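Local coordinates for protein Adp-heptose LPS heptosyltransferase II (PDB 1PSW) that transfers the second heptose from ADP-L-glycero-beta-D-manno-heptose to the heptosyl-Kdo2-lipid A module during synthesis of the lipopolysaccharide core, at residues 1-7 / 30-36; 21-25 / 48-52. The contacts are given in a common frame with arbitrary orientation. Numbering follows the deposited sequence.

Interaction 1 of 2, residues 1-7 / 30-36; sequences MKILVIG and QAIIDVM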
loop_
_atom_site.group_PDB
_atom_site.type_symbol
_atom_site.label_atom_id
_atom_site.label_comp_id
_atom_site.label_asym_id
_atom_site.label_seq_id
_atom_site.Cartn_x
_atom_site.Cartn_y
_atom_site.Cartn_z
HETATM N N MSE A 1 -7.436 23.043 -13.407
HETATM C CA MSE A 1 -6.140 22.586 -12.828
HETATM C C MSE A 1 -5.835 21.138 -13.215
HETATM O O MSE A 1 -6.082 20.217 -12.432
HETATM C CB MSE A 1 -6.190 22.715 -11.307
HETATM C CG MSE A 1 -4.913 22.301 -10.616
HETATM SE SE MSE A 1 -3.437 23.317 -11.299
HETATM C CE MSE A 1 -3.382 24.672 -9.923
ATOM N N LYS A 2 -5.291 20.946 -14.417
ATOM C CA LYS A 2 -4.963 19.609 -14.921
ATOM C C LYS A 2 -3.593 19.165 -14.425
ATOM O O LYS A 2 -2.565 19.745 -14.774
ATOM C CB LYS A 2 -4.972 19.590 -16.452
ATOM C CG LYS A 2 -6.259 20.093 -17.091
ATOM C CD LYS A 2 -7.439 19.166 -16.844
ATOM C CE LYS A 2 -7.261 17.817 -17.531
ATOM N NZ LYS A 2 -8.481 16.960 -17.421
ATOM N N ILE A 3 -3.584 18.112 -13.623
ATOM C CA ILE A 3 -2.345 17.617 -13.058
ATOM C C ILE A 3 -2.020 16.194 -13.496
ATOM O O ILE A 3 -2.884 15.318 -13.505
ATOM C CB ILE A 3 -2.418 17.669 -11.515
ATOM C CG1 ILE A 3 -2.706 19.105 -11.066
ATOM C CG2 ILE A 3 -1.126 17.169 -10.915
ATOM C CD1 ILE A 3 -3.084 19.239 -9.597
ATOM N N LEU A 4 -0.763 15.978 -13.870
ATOM C CA LEU A 4 -0.297 14.661 -14.272
ATOM C C LEU A 4 0.657 14.166 -13.193
ATOM O O LEU A 4 1.605 14.859 -12.825
ATOM C CB LEU A 4 0.447 14.719 -15.608
ATOM C CG LEU A 4 1.186 13.425 -15.985
ATOM C CD1 LEU A 4 0.189 12.300 -16.183
ATOM C CD2 LEU A 4 2.012 13.633 -17.256
ATOM N N VAL A 5 0.403 12.967 -12.688
ATOM C CA VAL A 5 1.259 12.400 -11.656
ATOM C C VAL A 5 1.910 11.112 -12.135
ATOM O O VAL A 5 1.239 10.227 -12.662
ATOM C CB VAL A 5 0.457 12.092 -10.360
ATOM C CG1 VAL A 5 1.342 11.358 -9.354
ATOM C CG2 VAL A 5 -0.064 13.375 -9.753
ATOM N N ILE A 6 3.226 11.027 -11.978
ATOM C CA ILE A 6 3.946 9.823 -12.350
ATOM C C ILE A 6 3.976 9.050 -11.041
ATOM O O ILE A 6 4.733 9.391 -10.132
ATOM C CB ILE A 6 5.391 10.137 -12.797
ATOM C CG1 ILE A 6 5.387 11.163 -13.934
ATOM C CG2 ILE A 6 6.093 8.852 -13.216
ATOM C CD1 ILE A 6 4.640 10.722 -15.185
ATOM N N GLY A 7 3.131 8.032 -10.933
ATOM C CA GLY A 7 3.061 7.271 -9.699
ATOM C C GLY A 7 4.124 6.208 -9.533
ATOM O O GLY A 7 4.740 5.778 -10.517
ATOM N N GLN A 30 -10.720 22.774 -8.051
ATOM C CA GLN A 30 -10.939 21.938 -9.223
ATOM C C GLN A 30 -9.680 21.241 -9.740
ATOM O O GLN A 30 -9.317 21.359 -10.920
ATOM C CB GLN A 30 -11.564 22.766 -10.347
ATOM C CG GLN A 30 -12.939 23.337 -10.028
ATOM C CD GLN A 30 -12.900 24.487 -9.038
ATOM O OE1 GLN A 30 -13.148 24.309 -7.845
ATOM N NE2 GLN A 30 -12.593 25.680 -9.535
ATOM N N ALA A 31 -9.007 20.513 -8.855
ATOM C CA ALA A 31 -7.803 19.792 -9.240
ATOM C C ALA A 31 -8.181 18.459 -9.884
ATOM O O ALA A 31 -8.781 17.596 -9.245
ATOM C CB ALA A 31 -6.920 19.558 -8.015
ATOM N N ILE A 32 -7.844 18.315 -11.161
ATOM C CA ILE A 32 -8.118 17.096 -11.920
ATOM C C ILE A 32 -6.790 16.348 -11.980
ATOM O O ILE A 32 -5.824 16.822 -12.589
ATOM C CB ILE A 32 -8.594 17.427 -13.361
ATOM C CG1 ILE A 32 -9.833 18.328 -13.309
ATOM C CG2 ILE A 32 -8.912 16.144 -14.119
ATOM C CD1 ILE A 32 -11.023 17.698 -12.621
ATOM N N ILE A 33 -6.746 15.179 -11.350
ATOM C CA ILE A 33 -5.515 14.401 -11.270
ATOM C C ILE A 33 -5.477 13.097 -12.057
ATOM O O ILE A 33 -6.277 12.194 -11.821
ATOM C CB ILE A 33 -5.196 14.075 -9.792
ATOM C CG1 ILE A 33 -5.149 15.368 -8.973
ATOM C CG2 ILE A 33 -3.861 13.351 -9.695
ATOM C CD1 ILE A 33 -5.294 15.149 -7.468
ATOM N N ASP A 34 -4.539 13.011 -12.997
ATOM C CA ASP A 34 -4.355 11.804 -13.791
ATOM C C ASP A 34 -3.072 11.162 -13.274
ATOM O O ASP A 34 -2.100 11.860 -12.971
ATOM C CB ASP A 34 -4.212 12.132 -15.282
ATOM C CG ASP A 34 -5.496 12.669 -15.891
ATOM O OD1 ASP A 34 -6.588 12.346 -15.368
ATOM O OD2 ASP A 34 -5.420 13.399 -16.902
ATOM N N VAL A 35 -3.069 9.840 -13.162
ATOM C CA VAL A 35 -1.902 9.134 -12.658
ATOM C C VAL A 35 -1.427 8.083 -13.638
ATOM O O VAL A 35 -2.204 7.237 -14.085
ATOM C CB VAL A 35 -2.204 8.442 -11.311
ATOM C CG1 VAL A 35 -0.953 7.733 -10.799
ATOM C CG2 VAL A 35 -2.679 9.471 -10.301
HETATM N N MSE A 36 -0.143 8.151 -13.975
HETATM C CA MSE A 36 0.467 7.196 -14.885
HETATM C C MSE A 36 1.239 6.184 -14.055
HETATM O O MSE A 36 2.123 6.550 -13.276
HETATM C CB MSE A 36 1.418 7.895 -15.852
HETATM C CG MSE A 36 1.998 6.950 -16.890
HETATM SE SE MSE A 36 3.335 7.794 -18.017
HETATM C CE MSE A 36 2.160 8.783 -19.153
#

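Interaction 2 of 2, residues 21-25 / 48-52; sequences YRTLQ and MPEVN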
loop_
_atom_site.group_PDB
_atom_site.type_symbol
_atom_site.label_atom_id
_atom_site.label_comp_id
_atom_site.label_asym_id
_atom_site.label_seq_id
_atom_site.Cartn_x
_atom_site.Cartn_y
_atom_site.Cartn_z
ATOM N N TYR A 21 -2.541 13.323 -3.451
ATOM C CA TYR A 21 -3.766 13.606 -4.207
ATOM C C TYR A 21 -4.819 14.267 -3.316
ATOM O O TYR A 21 -5.485 15.220 -3.734
ATOM C CB TYR A 21 -4.356 12.327 -4.829
ATOM C CG TYR A 21 -3.335 11.454 -5.548
ATOM C CD1 TYR A 21 -2.189 12.011 -6.110
ATOM C CD2 TYR A 21 -3.493 10.070 -5.624
ATOM C CE1 TYR A 21 -1.215 11.218 -6.718
ATOM C CE2 TYR A 21 -2.531 9.263 -6.232
ATOM C CZ TYR A 21 -1.391 9.849 -6.772
ATOM O OH TYR A 21 -0.415 9.069 -7.337
ATOM N N ARG A 22 -4.971 13.761 -2.093
ATOM C CA ARG A 22 -5.926 14.331 -1.153
ATOM C C ARG A 22 -5.509 15.751 -0.797
ATOM O O ARG A 22 -6.346 16.637 -0.673
ATOM C CB ARG A 22 -6.005 13.491 0.129
ATOM C CG ARG A 22 -6.680 12.129 -0.007
ATOM C CD ARG A 22 -6.968 11.546 1.366
ATOM N NE ARG A 22 -7.989 12.324 2.062
ATOM C CZ ARG A 22 -8.235 12.264 3.368
ATOM N NH1 ARG A 22 -7.528 11.461 4.151
ATOM N NH2 ARG A 22 -9.209 13.000 3.892
ATOM N N THR A 23 -4.208 15.967 -0.629
ATOM C CA THR A 23 -3.716 17.290 -0.281
ATOM C C THR A 23 -3.874 18.267 -1.447
ATOM O O THR A 23 -4.219 19.434 -1.241
ATOM C CB THR A 23 -2.240 17.232 0.167
ATOM O OG1 THR A 23 -2.121 16.317 1.262
ATOM C CG2 THR A 23 -1.758 18.604 0.623
ATOM N N LEU A 24 -3.643 17.796 -2.668
ATOM C CA LEU A 24 -3.771 18.653 -3.844
ATOM C C LEU A 24 -5.186 19.187 -4.008
ATOM O O LEU A 24 -5.384 20.346 -4.360
ATOM C CB LEU A 24 -3.370 17.891 -5.109
ATOM C CG LEU A 24 -1.871 17.672 -5.325
ATOM C CD1 LEU A 24 -1.662 16.684 -6.457
ATOM C CD2 LEU A 24 -1.193 18.992 -5.626
ATOM N N GLN A 25 -6.170 18.333 -3.757
ATOM C CA GLN A 25 -7.558 18.731 -3.885
ATOM C C GLN A 25 -8.022 19.620 -2.741
ATOM O O GLN A 25 -9.047 20.290 -2.842
ATOM C CB GLN A 25 -8.429 17.489 -4.014
ATOM C CG GLN A 25 -8.114 16.728 -5.303
ATOM C CD GLN A 25 -9.232 15.818 -5.755
ATOM O OE1 GLN A 25 -9.395 15.559 -6.951
ATOM N NE2 GLN A 25 -10.014 15.324 -4.804
HETATM N N MSE A 48 -9.446 4.955 -5.615
HETATM C CA MSE A 48 -9.174 6.295 -5.085
HETATM C C MSE A 48 -10.035 7.333 -5.801
HETATM O O MSE A 48 -9.887 7.551 -7.008
HETATM C CB MSE A 48 -7.698 6.658 -5.280
HETATM C CG MSE A 48 -6.727 5.767 -4.530
HETATM SE SE MSE A 48 -4.920 6.245 -4.942
HETATM C CE MSE A 48 -4.042 4.524 -4.614
ATOM N N PRO A 49 -10.964 7.971 -5.070
ATOM C CA PRO A 49 -11.844 8.985 -5.657
ATOM C C PRO A 49 -11.139 10.262 -6.117
ATOM O O PRO A 49 -11.674 11.013 -6.934
ATOM C CB PRO A 49 -12.865 9.241 -4.548
ATOM C CG PRO A 49 -12.077 8.998 -3.306
ATOM C CD PRO A 49 -11.288 7.754 -3.650
ATOM N N GLU A 50 -9.947 10.508 -5.585
ATOM C CA GLU A 50 -9.182 11.694 -5.949
ATOM C C GLU A 50 -8.594 11.596 -7.356
ATOM O O GLU A 50 -8.231 12.611 -7.959
ATOM C CB GLU A 50 -8.035 11.923 -4.956
ATOM C CG GLU A 50 -8.452 12.110 -3.495
ATOM C CD GLU A 50 -8.857 10.815 -2.806
ATOM O OE1 GLU A 50 -8.427 9.725 -3.252
ATOM O OE2 GLU A 50 -9.594 10.891 -1.796
ATOM N N VAL A 51 -8.503 10.377 -7.878
ATOM C CA VAL A 51 -7.927 10.152 -9.201
ATOM C C VAL A 51 -8.949 10.213 -10.332
ATOM O O VAL A 51 -9.935 9.479 -10.338
ATOM C CB VAL A 51 -7.188 8.799 -9.251
ATOM C CG1 VAL A 51 -6.718 8.506 -10.668
ATOM C CG2 VAL A 51 -6.004 8.841 -8.298
ATOM N N ASN A 52 -8.701 11.101 -11.288
ATOM C CA ASN A 52 -9.593 11.269 -12.422
ATOM C C ASN A 52 -9.456 10.128 -13.414
ATOM O O ASN A 52 -10.441 9.483 -13.764
ATOM C CB ASN A 52 -9.310 12.593 -13.137
ATOM C CG ASN A 52 -10.157 12.770 -14.390
ATOM O OD1 ASN A 52 -11.387 12.710 -14.332
ATOM N ND2 ASN A 52 -9.501 12.993 -15.527
HETATM O O HOH W 1 -10.052 13.010 -0.171
#

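Interaction 1 of 2, residues 1-7 / 30-36
Two parallel beta strands, 2-6 and 32-36, pair here inside the six-stranded sheet that carries the chain's N-terminus. Their axes approach to 4.7 Å with N-to-C directions 25° apart, and five consecutive parallel bridges run from K2-I32 to I6-M36, with CA-CA separations of 4.7 to 5.0 Å. The hydrogen bonds show the alternation expected of parallel pairing: I32 N donates to M1 O (2.9 Å), I3 N to I32 O (2.8 Å), D34 N to I3 O (2.9 Å), V5 N to D34 O (2.8 Å), M36 N to V5 O (2.8 Å) and G7 N to M36 O (2.9 Å). N-H...O angles between 149° and 178° support all six.

Side chains alternate between faces. On one, V5 CG2 meets I33 CG2 at 3.8 Å and V5 CB lies 4.1 Å from V35 CG2; on the other, I6 CD1 reaches selenium SE of M36 at 4.3 Å. D34 shares that second face, its carboxylate hydrogen-bonded to Y81 and N52.

The strands are the two arms of a beta-alpha-beta unit, as in the Rossmann-like domains of GT-B glycosyltransferases. Helix 11-27 connects them and lays Y21 over V5, I33 and V35, while strand 83-86 hydrogen-bonds along the other edge of 2-6 and strand 51-56 flanks 32-37.

Interaction 2 of 2, residues 21-25 / 48-52
A helix-to-turn packing contact sets the C-terminal half of helix 11-27 against the type I beta turn M48-V51 that leads into strand 51-56. The turn is supported by V51 N donating to M48 O at 3.3 Å. E50 buries 99 Å² against the helix, and its CB lies 3.7 Å from Y21 CB. The Y21 ring receives two apolar neighbours: V51 CG2 at 3.9 Å from CD2, and selenium SE of M48 at 4.1 Å from CE2. The selenium sits 5.2 Å from the ring centroid and 87° off its normal, an edge-on Met-aromatic contact. In this Rossmann-like domain the helix packs on the sheet through the same ring, which also touches V35. At the more open end a water joins the charges, accepting from R22 NE (3.1 Å) and donating to E50 OE2 (2.7 Å). R22 NE and E50 OE2 are themselves 4.4 Å apart, beyond salt-bridge range, with OE2 well out of the guanidinium plane; R22 NH1 instead hydrogen-bonds to the carbonyl of W157.

Along the chain the segments alternate: 1-7, 21-25, 30-36, then 48-52, so the two contacts interlock in one N-terminal run of strand 2-6, helix 11-27, strand 32-37, the short helix 42-45 and strand 51-56. Their centres are 8 Å apart. Interaction 1 lies within the sheet, whereas interaction 2 places helix 11-27 against the entry to strand 51-56, next to 32-37. Direct links join them: I33 O to N52 N at 2.7 Å and D34 OD1 to N52 ND2 at 3.0 Å, both probable hydrogen bonds. The N52 bonds and interaction 2 thus join strand 51-56, outermost in this sheet, to the first beta-alpha-beta unit, whose two strands are paired in interaction 1.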